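Transmembrane beta-barrels (Synthetic construct, PDB 6X9Z) is a de novo designed eight-stranded antiparallel beta barrel, evidently intended to fold in and span a lipid membrane. Local coordinates at residues A[89-94]-A[99-104]; A[27-32]-A[69-74]; A[21-26]-A[49-54]. All coordinates share one frame; numbering follows the deposited sequence.

Following the chain from its N terminus shows how one local strand pairing and two side-chain contacts across the interior fit into a closed barrel. Strand 22-31 takes part in two contacts. Its first half, 21-26, meets 49-54 across the interior in contact 3, passing over strand 36-45; its second half, 27-32, reaches further round the barrel to 69-74 in contact 2. The loops they close cross, because 27-32 falls inside contact 3 while 69-74 lies beyond it. Contact 1, 89-94 with 99-104, then closes a short hairpin in series with both. Phe-74 N probably hydrogen-bonds to Val-54 O between contacts 2 and 3, and contacts 1 and 2 touch through Tyr-69 and Glu-103.

Contact 1 of 3, residues A[89-94]-A[99-104]; sequences GALYRV and ALMVEY
Ala-90 pairs with Val-102 and Tyr-92 with Leu-100 as antiparallel hydrogen-bonded pairs, in two strand segments whose axes approach to 4.3 Å at 158°. Four backbone bonds join them, the shortest Tyr-92 N to Leu-100 O at 2.7 Å. Leu-91 and Met-101 stand between these pairs as a non-hydrogen-bonded pair, with Gly-89/Glu-103 and Arg-93/Ala-99 at the two ends. At the first of these ends the strands come close, with Gly-89 CA 3.9 Å from Glu-103 CA.

The two faces of the hairpin differ in character. On the outer one the Tyr-92 ring turns the edge carbon CE1 to Val-102 CG2, 3.5 Å away and in the ring plane, and the two side chains cross at about a right angle. Beyond the strand end, the Val-94 side chain crosses that of Leu-100 at about a right angle, its CG1 3.7 Å from Leu-100 CG. This apolar and aromatic surface is consistent with a membrane-facing wall. On the inner face Met-101 runs out fully extended, with CG anti to the backbone N (chi1 180°), alongside Leu-91. Because Leu-91 is modelled in two conformers, the detail of that touch is tentative.

Strands 66-77 and 112-121 flank the hairpin, bonding through the backbone to Gly-89 and Leu-91 on one side and to Ala-99 and Met-101 on the other. Met-101 extends inward to Tyr-11 and Val-13 of strand 8-17, and Glu-103 OE1 and Tyr-69 OH are hydrogen-bonded.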
loop_
_atom_site.group_PDB
_atom_site.type_symbol
_atom_site.label_atom_id
_atom_site.label_comp_id
_atom_site.label_asym_id
_atom_site.label_seq_id
_atom_site.Cartn_x
_atom_site.Cartn_y
_atom_site.Cartn_z
ATOM N N GLY A 89 -2.761 7.369 -1.559
ATOM C CA GLY A 89 -3.445 6.694 -2.638
ATOM C C GLY A 89 -4.936 6.555 -2.436
ATOM O O GLY A 89 -5.527 7.223 -1.583
ATOM N N ALA A 90 -5.558 5.692 -3.229
ATOM C CA ALA A 90 -6.972 5.422 -3.038
ATOM C C ALA A 90 -7.303 4.052 -3.606
ATOM O O ALA A 90 -6.591 3.529 -4.469
ATOM C CB ALA A 90 -7.847 6.497 -3.690
ATOM N N LEU A 91 -8.384 3.480 -3.094
ATOM C CA LEU A 91 -8.938 2.234 -3.601
ATOM C C LEU A 91 -10.245 2.530 -4.319
ATOM O O LEU A 91 -11.125 3.197 -3.765
ATOM C CB LEU A 91 -9.173 1.235 -2.468
ATOM C CG LEU A 91 -7.922 0.790 -1.720
ATOM C CD1 LEU A 91 -8.302 -0.078 -0.539
ATOM C CD2 LEU A 91 -7.014 0.038 -2.662
ATOM N N TYR A 92 -10.364 2.038 -5.542
ATOM C CA TYR A 92 -11.555 2.217 -6.366
ATOM C C TYR A 92 -12.269 0.870 -6.438
ATOM O O TYR A 92 -11.840 -0.030 -7.163
ATOM C CB TYR A 92 -11.176 2.738 -7.749
ATOM C CG TYR A 92 -10.497 4.089 -7.708
ATOM C CD1 TYR A 92 -9.118 4.198 -7.565
ATOM C CD2 TYR A 92 -11.240 5.256 -7.793
ATOM C CE1 TYR A 92 -8.502 5.436 -7.523
ATOM C CE2 TYR A 92 -10.638 6.494 -7.749
ATOM C CZ TYR A 92 -9.271 6.581 -7.614
ATOM O OH TYR A 92 -8.681 7.824 -7.568
ATOM N N ARG A 93 -13.354 0.735 -5.679
ATOM C CA ARG A 93 -14.109 -0.512 -5.667
ATOM C C ARG A 93 -14.666 -0.812 -7.051
ATOM O O ARG A 93 -15.293 0.044 -7.684
ATOM C CB ARG A 93 -15.238 -0.427 -4.637
ATOM C CG ARG A 93 -16.464 -1.292 -4.920
ATOM C CD ARG A 93 -17.560 -0.477 -5.602
ATOM N NE ARG A 93 -18.905 -0.886 -5.215
ATOM C CZ ARG A 93 -20.006 -0.231 -5.565
ATOM N NH1 ARG A 93 -21.195 -0.666 -5.168
ATOM N NH2 ARG A 93 -19.918 0.863 -6.311
ATOM N N VAL A 94 -14.424 -2.030 -7.530
ATOM C CA VAL A 94 -15.019 -2.500 -8.776
ATOM C C VAL A 94 -15.920 -3.705 -8.578
ATOM O O VAL A 94 -16.708 -4.025 -9.480
ATOM C CB VAL A 94 -13.945 -2.809 -9.841
ATOM C CG1 VAL A 94 -13.275 -1.523 -10.296
ATOM C CG2 VAL A 94 -12.922 -3.794 -9.306
ATOM N N ALA A 99 -10.974 -4.361 -5.765
ATOM C CA ALA A 99 -10.805 -2.923 -5.861
ATOM C C ALA A 99 -9.517 -2.641 -6.616
ATOM O O ALA A 99 -8.540 -3.384 -6.499
ATOM C CB ALA A 99 -10.769 -2.266 -4.478
ATOM N N LEU A 100 -9.534 -1.574 -7.407
ATOM C CA LEU A 100 -8.335 -1.101 -8.078
ATOM C C LEU A 100 -7.595 -0.141 -7.162
ATOM O O LEU A 100 -8.206 0.684 -6.478
ATOM C CB LEU A 100 -8.679 -0.410 -9.394
ATOM C CG LEU A 100 -9.575 -1.255 -10.295
ATOM C CD1 LEU A 100 -9.917 -0.484 -11.546
ATOM C CD2 LEU A 100 -8.902 -2.579 -10.621
ATOM N N MET A 101 -6.274 -0.260 -7.154
ATOM C CA MET A 101 -5.432 0.454 -6.208
ATOM C C MET A 101 -4.435 1.301 -6.977
ATOM O O MET A 101 -3.765 0.805 -7.886
ATOM C CB MET A 101 -4.713 -0.529 -5.288
ATOM C CG MET A 101 -3.803 0.104 -4.259
ATOM S SD MET A 101 -3.061 -1.200 -3.264
ATOM C CE MET A 101 -2.077 -0.248 -2.118
ATOM N N VAL A 102 -4.358 2.576 -6.626
ATOM C CA VAL A 102 -3.351 3.483 -7.155
ATOM C C VAL A 102 -2.768 4.249 -5.981
ATOM O O VAL A 102 -3.489 4.631 -5.050
ATOM C CB VAL A 102 -3.924 4.444 -8.217
ATOM C CG1 VAL A 102 -4.503 3.656 -9.380
ATOM C CG2 VAL A 102 -4.977 5.358 -7.611
ATOM N N GLU A 103 -1.458 4.451 -6.012
ATOM C CA GLU A 103 -0.768 5.021 -4.869
ATOM C C GLU A 103 0.435 5.809 -5.348
ATOM O O GLU A 103 1.264 5.288 -6.098
ATOM C CB GLU A 103 -0.326 3.924 -3.901
ATOM C CG GLU A 103 0.574 4.413 -2.797
ATOM C CD GLU A 103 0.852 3.340 -1.781
ATOM O OE1 GLU A 103 -0.054 2.512 -1.535
ATOM O OE2 GLU A 103 1.974 3.320 -1.234
ATOM N N TYR A 104 0.517 7.059 -4.917
ATOM C CA TYR A 104 1.725 7.853 -5.053
ATOM C C TYR A 104 2.483 7.790 -3.735
ATOM O O TYR A 104 1.900 8.013 -2.668
ATOM C CB TYR A 104 1.395 9.299 -5.418
ATOM C CG TYR A 104 2.594 10.210 -5.393
ATOM C CD1 TYR A 104 2.758 11.142 -4.377
ATOM C CD2 TYR A 104 3.566 10.132 -6.379
ATOM C CE1 TYR A 104 3.854 11.977 -4.349
ATOM C CE2 TYR A 104 4.668 10.960 -6.358
ATOM C CZ TYR A 104 4.808 11.879 -5.343
ATOM O OH TYR A 104 5.903 12.709 -5.321
#

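Contact 2 of 3, residues A[27-32]-A[69-74]; sequences GAQYAV and YVKAGF
Gln-29 and Lys-71 enter the barrel lumen from well-separated walls, their CA atoms 10.5 Å apart, and cross at about a right angle. Each is a long chain used at nearly full stretch. Lys-71 leaves its strand with CG between the backbone N and the carbonyl carbon (chi1 74°) and then runs straight, which carries NZ to 3.8 Å from Gln-29 NE2. Gln-29, extended beyond CG, enters across it and presents the amide nitrogen rather than the oxygen. The same NE2 lies 4.3 Å from Tyr-69 CE1, in a loose approach to the neighbouring ring.

No bond spans the two segments, and the polar ends show why they nevertheless gather. Gln-29 NE2 and Lys-71 NZ both bind Asp-39 OD2, by a hydrogen bond and a salt bridge respectively.

Two donors thus stand together because one carboxylate oxygen receives both. With Asp-39 close by, and Glu-53 and Glu-103 as longer, weak ion-pair partners, Lys-71 probably stays protonated. The contact therefore illustrates a designed barrel whose lumen is filled in part by a polar network that spans it, rather than by apolar packing alone.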
loop_
_atom_site.group_PDB
_atom_site.type_symbol
_atom_site.label_atom_id
_atom_site.label_comp_id
_atom_site.label_asym_id
_atom_site.label_seq_id
_atom_site.Cartn_x
_atom_site.Cartn_y
_atom_site.Cartn_z
ATOM N N GLY A 27 1.074 -7.803 -0.239
ATOM C CA GLY A 27 0.888 -7.634 1.190
ATOM C C GLY A 27 -0.555 -7.580 1.655
ATOM O O GLY A 27 -1.449 -8.100 0.979
ATOM N N ALA A 28 -0.796 -6.940 2.799
ATOM C CA ALA A 28 -2.144 -6.844 3.334
ATOM C C ALA A 28 -2.321 -5.526 4.069
ATOM O O ALA A 28 -1.368 -4.963 4.613
ATOM C CB ALA A 28 -2.460 -8.013 4.272
ATOM N N GLN A 29 -3.558 -5.044 4.074
ATOM C CA GLN A 29 -3.966 -3.883 4.850
ATOM C C GLN A 29 -5.123 -4.302 5.741
ATOM O O GLN A 29 -6.148 -4.786 5.249
ATOM C CB GLN A 29 -4.360 -2.720 3.937
ATOM C CG GLN A 29 -3.187 -2.150 3.139
ATOM C CD GLN A 29 -3.589 -1.022 2.201
ATOM O OE1 GLN A 29 -4.765 -0.858 1.875
ATOM N NE2 GLN A 29 -2.608 -0.236 1.766
ATOM N N TYR A 30 -4.958 -4.123 7.047
ATOM C CA TYR A 30 -5.947 -4.536 8.031
ATOM C C TYR A 30 -6.444 -3.302 8.768
ATOM O O TYR A 30 -5.659 -2.605 9.415
ATOM C CB TYR A 30 -5.352 -5.558 9.001
ATOM C CG TYR A 30 -6.320 -6.021 10.064
ATOM C CD1 TYR A 30 -6.258 -5.510 11.351
ATOM C CD2 TYR A 30 -7.302 -6.961 9.779
ATOM C CE1 TYR A 30 -7.140 -5.920 12.324
ATOM C CE2 TYR A 30 -8.191 -7.380 10.751
ATOM C CZ TYR A 30 -8.102 -6.852 12.021
ATOM O OH TYR A 30 -8.970 -7.253 13.004
ATOM N N ALA A 31 -7.743 -3.031 8.660
ATOM C CA ALA A 31 -8.353 -1.894 9.340
ATOM C C ALA A 31 -8.555 -2.252 10.806
ATOM O O ALA A 31 -9.349 -3.140 11.131
ATOM C CB ALA A 31 -9.677 -1.520 8.679
ATOM N N VAL A 32 -7.832 -1.564 11.696
ATOM C CA VAL A 32 -7.939 -1.819 13.131
ATOM C C VAL A 32 -9.001 -0.964 13.806
ATOM O O VAL A 32 -9.397 -1.272 14.941
ATOM C CB VAL A 32 -6.593 -1.576 13.841
ATOM C CG1 VAL A 32 -5.499 -2.459 13.239
ATOM C CG2 VAL A 32 -6.211 -0.113 13.746
ATOM N N TYR A 69 -6.614 7.019 1.123
ATOM C CA TYR A 69 -5.790 6.666 2.269
ATOM C C TYR A 69 -4.451 7.379 2.166
ATOM O O TYR A 69 -3.973 7.686 1.070
ATOM C CB TYR A 69 -5.577 5.146 2.379
ATOM C CG TYR A 69 -4.757 4.541 1.264
ATOM C CD1 TYR A 69 -3.385 4.375 1.401
ATOM C CD2 TYR A 69 -5.351 4.134 0.076
ATOM C CE1 TYR A 69 -2.625 3.827 0.388
ATOM C CE2 TYR A 69 -4.596 3.582 -0.947
ATOM C CZ TYR A 69 -3.233 3.433 -0.782
ATOM O OH TYR A 69 -2.478 2.886 -1.791
ATOM N N VAL A 70 -3.872 7.662 3.325
ATOM C CA VAL A 70 -2.485 8.086 3.444
ATOM C C VAL A 70 -1.819 7.122 4.413
ATOM O O VAL A 70 -2.453 6.651 5.364
ATOM C CB VAL A 70 -2.358 9.554 3.915
ATOM C CG1 VAL A 70 -3.003 9.748 5.277
ATOM C CG2 VAL A 70 -0.894 10.011 3.928
ATOM N N LYS A 71 -0.566 6.776 4.142
ATOM C CA LYS A 71 0.100 5.781 4.964
ATOM C C LYS A 71 1.582 6.096 5.023
ATOM O O LYS A 71 2.130 6.775 4.151
ATOM C CB LYS A 71 -0.126 4.363 4.431
ATOM C CG LYS A 71 0.663 4.030 3.180
ATOM C CD LYS A 71 0.387 2.605 2.730
ATOM C CE LYS A 71 1.289 2.214 1.568
ATOM N NZ LYS A 71 0.976 0.861 1.036
ATOM N N ALA A 72 2.220 5.600 6.079
ATOM C CA ALA A 72 3.659 5.712 6.236
ATOM C C ALA A 72 4.154 4.474 6.964
ATOM O O ALA A 72 3.417 3.854 7.736
ATOM C CB ALA A 72 4.060 6.983 6.995
ATOM N N GLY A 73 5.406 4.116 6.704
ATOM C CA GLY A 73 6.004 2.972 7.356
ATOM C C GLY A 73 7.498 2.886 7.124
ATOM O O GLY A 73 8.163 3.907 6.921
ATOM N N PHE A 74 8.034 1.668 7.142
ATOM C CA PHE A 74 9.458 1.450 6.945
ATOM C C PHE A 74 9.664 0.207 6.096
ATOM O O PHE A 74 8.893 -0.754 6.174
ATOM C CB PHE A 74 10.195 1.306 8.283
ATOM C CG PHE A 74 10.089 2.516 9.163
ATOM C CD1 PHE A 74 11.001 3.548 9.051
ATOM C CD2 PHE A 74 9.073 2.622 10.097
ATOM C CE1 PHE A 74 10.906 4.665 9.859
ATOM C CE2 PHE A 74 8.970 3.739 10.904
ATOM C CZ PHE A 74 9.890 4.759 10.785
#

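Contact 3 of 3, residues A[21-26]-A[49-54]; sequences TVDVVG and LNFLEV
Val-25 and Phe-51 form the close part of this contact: Val-25 points toward segment 49-54, and the end of the Phe-51 ring comes in to meet it. Only one branch of the valine does the touching: CG2 sits 3.7 Å from Phe-51 CZ, at the far end of the ring, and the two side chains cross at about a right angle. Phe-51 is brought there by its first torsion (chi1 64°), which sets CG between the backbone N and the carbonyl carbon and lays the ring along the inside of the barrel toward strand 22-31. Glu-53 CB, two residues on in the same strand, meets the ring edge in plane and backs it from that side.

Next to this apolar touch Asp-23 sends OD2 to 3.8 Å from Phe-51 CE2. Carboxylate and ring planes are nearly perpendicular, 83° apart. No bond is made to the ring; the oxygens are hydrogen-bonded elsewhere: Asp-23 OD1 accepts from Asn-17 ND2 and Asp-23 OD2 from Asn-45 ND2. These amides hold the carboxylate in place beside the phenyl group, which probably helps to offset the cost of burying its charge.

Away from the ring the packing is slack. The CA atoms of Val-25 and Glu-53 are 9.1 Å apart, and the Leu-49 side chain comes no nearer than 6.5 Å to segment 21-26. Val-24 points away, to the outer surface of the barrel, where Leu-52 and Val-54 of the other segment are also exposed.

The distance has a simple cause: strand 36-45 lies between the two in the sheet, bonding through Trp-44 and Tyr-42 to Val-24 and Gly-26. Strand 8-17 flanks segment 21-26, with Val-25 against Tyr-11 and Val-13, while Phe-51 also touches Glu-75 and Asn-77 of strand 66-77.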
loop_
_atom_site.group_PDB
_atom_site.type_symbol
_atom_site.label_atom_id
_atom_site.label_comp_id
_atom_site.label_asym_id
_atom_site.label_seq_id
_atom_site.Cartn_x
_atom_site.Cartn_y
_atom_site.Cartn_z
ATOM N N THR A 21 13.790 2.254 -11.430
ATOM C CA THR A 21 13.608 0.897 -10.945
ATOM C C THR A 21 12.114 0.608 -10.827
ATOM O O THR A 21 11.271 1.501 -10.944
ATOM C CB THR A 21 14.322 0.690 -9.605
ATOM O OG1 THR A 21 13.689 1.475 -8.588
ATOM C CG2 THR A 21 15.785 1.093 -9.718
ATOM N N VAL A 22 11.790 -0.664 -10.613
ATOM C CA VAL A 22 10.410 -1.134 -10.559
ATOM C C VAL A 22 10.275 -2.070 -9.368
ATOM O O VAL A 22 11.106 -2.967 -9.183
ATOM C CB VAL A 22 9.998 -1.849 -11.864
ATOM C CG1 VAL A 22 8.635 -2.504 -11.714
ATOM C CG2 VAL A 22 9.996 -0.874 -13.038
ATOM N N ASP A 23 9.246 -1.852 -8.553
ATOM C CA ASP A 23 8.922 -2.738 -7.445
ATOM C C ASP A 23 7.661 -3.530 -7.761
ATOM O O ASP A 23 6.753 -3.041 -8.438
ATOM C CB ASP A 23 8.694 -1.969 -6.134
ATOM C CG ASP A 23 9.862 -1.079 -5.755
ATOM O OD1 ASP A 23 9.833 0.117 -6.111
ATOM O OD2 ASP A 23 10.804 -1.568 -5.090
ATOM N N VAL A 24 7.612 -4.755 -7.255
ATOM C CA VAL A 24 6.378 -5.521 -7.143
ATOM C C VAL A 24 6.193 -5.834 -5.664
ATOM O O VAL A 24 7.084 -6.412 -5.031
ATOM C CB VAL A 24 6.407 -6.800 -7.999
ATOM C CG1 VAL A 24 6.263 -6.451 -9.471
ATOM C CG2 VAL A 24 7.695 -7.571 -7.776
ATOM N N VAL A 25 5.060 -5.417 -5.107
ATOM C CA VAL A 25 4.806 -5.531 -3.680
ATOM C C VAL A 25 3.520 -6.316 -3.481
ATOM O O VAL A 25 2.480 -5.983 -4.064
ATOM C CB VAL A 25 4.719 -4.151 -3.002
ATOM C CG1 VAL A 25 4.426 -4.297 -1.523
ATOM C CG2 VAL A 25 6.016 -3.370 -3.211
ATOM N N GLY A 26 3.600 -7.367 -2.670
ATOM C CA GLY A 26 2.423 -8.097 -2.238
ATOM C C GLY A 26 2.293 -8.002 -0.733
ATOM O O GLY A 26 3.295 -8.101 -0.016
ATOM N N LEU A 49 16.801 -6.470 -4.727
ATOM C CA LEU A 49 16.681 -5.892 -3.392
ATOM C C LEU A 49 15.275 -6.231 -2.895
ATOM O O LEU A 49 14.301 -5.621 -3.343
ATOM C CB LEU A 49 16.920 -4.390 -3.429
ATOM C CG LEU A 49 16.784 -3.605 -2.123
ATOM C CD1 LEU A 49 17.946 -3.916 -1.200
ATOM C CD2 LEU A 49 16.706 -2.109 -2.393
ATOM N N ASN A 50 15.184 -7.222 -2.016
ATOM C CA ASN A 50 13.943 -7.554 -1.333
ATOM C C ASN A 50 13.816 -6.712 -0.071
ATOM O O ASN A 50 14.815 -6.302 0.525
ATOM C CB ASN A 50 13.896 -9.038 -0.964
ATOM C CG ASN A 50 13.806 -9.946 -2.176
ATOM O OD1 ASN A 50 13.122 -9.638 -3.151
ATOM N ND2 ASN A 50 14.489 -11.084 -2.112
ATOM N N PHE A 51 12.575 -6.463 0.344
ATOM C CA PHE A 51 12.360 -5.681 1.552
ATOM C C PHE A 51 11.057 -6.091 2.218
ATOM O O PHE A 51 10.072 -6.413 1.549
ATOM C CB PHE A 51 12.341 -4.176 1.262
ATOM C CG PHE A 51 11.209 -3.746 0.380
ATOM C CD1 PHE A 51 9.996 -3.353 0.923
ATOM C CD2 PHE A 51 11.358 -3.729 -0.994
ATOM C CE1 PHE A 51 8.953 -2.957 0.112
ATOM C CE2 PHE A 51 10.319 -3.331 -1.812
ATOM C CZ PHE A 51 9.114 -2.944 -1.259
ATOM N N LEU A 52 11.070 -6.063 3.546
ATOM C CA LEU A 52 9.883 -6.262 4.363
ATOM C C LEU A 52 9.366 -4.890 4.777
ATOM O O LEU A 52 10.109 -4.095 5.366
ATOM C CB LEU A 52 10.210 -7.120 5.587
ATOM C CG LEU A 52 9.099 -7.901 6.286
ATOM C CD1 LEU A 52 9.708 -9.000 7.145
ATOM C CD2 LEU A 52 8.236 -6.988 7.137
ATOM N N GLU A 53 8.105 -4.610 4.467
ATOM C CA GLU A 53 7.501 -3.312 4.730
ATOM C C GLU A 53 6.454 -3.439 5.827
ATOM O O GLU A 53 5.607 -4.337 5.781
ATOM C CB GLU A 53 6.871 -2.738 3.462
ATOM C CG GLU A 53 6.064 -1.481 3.690
ATOM C CD GLU A 53 5.503 -0.923 2.400
ATOM O OE1 GLU A 53 6.237 -0.927 1.384
ATOM O OE2 GLU A 53 4.326 -0.495 2.397
ATOM N N VAL A 54 6.526 -2.545 6.811
ATOM C CA VAL A 54 5.581 -2.497 7.922
ATOM C C VAL A 54 5.228 -1.039 8.180
ATOM O O VAL A 54 6.113 -0.179 8.228
ATOM C CB VAL A 54 6.147 -3.150 9.200
ATOM C CG1 VAL A 54 5.274 -2.826 10.401
ATOM C CG2 VAL A 54 6.254 -4.655 9.024
#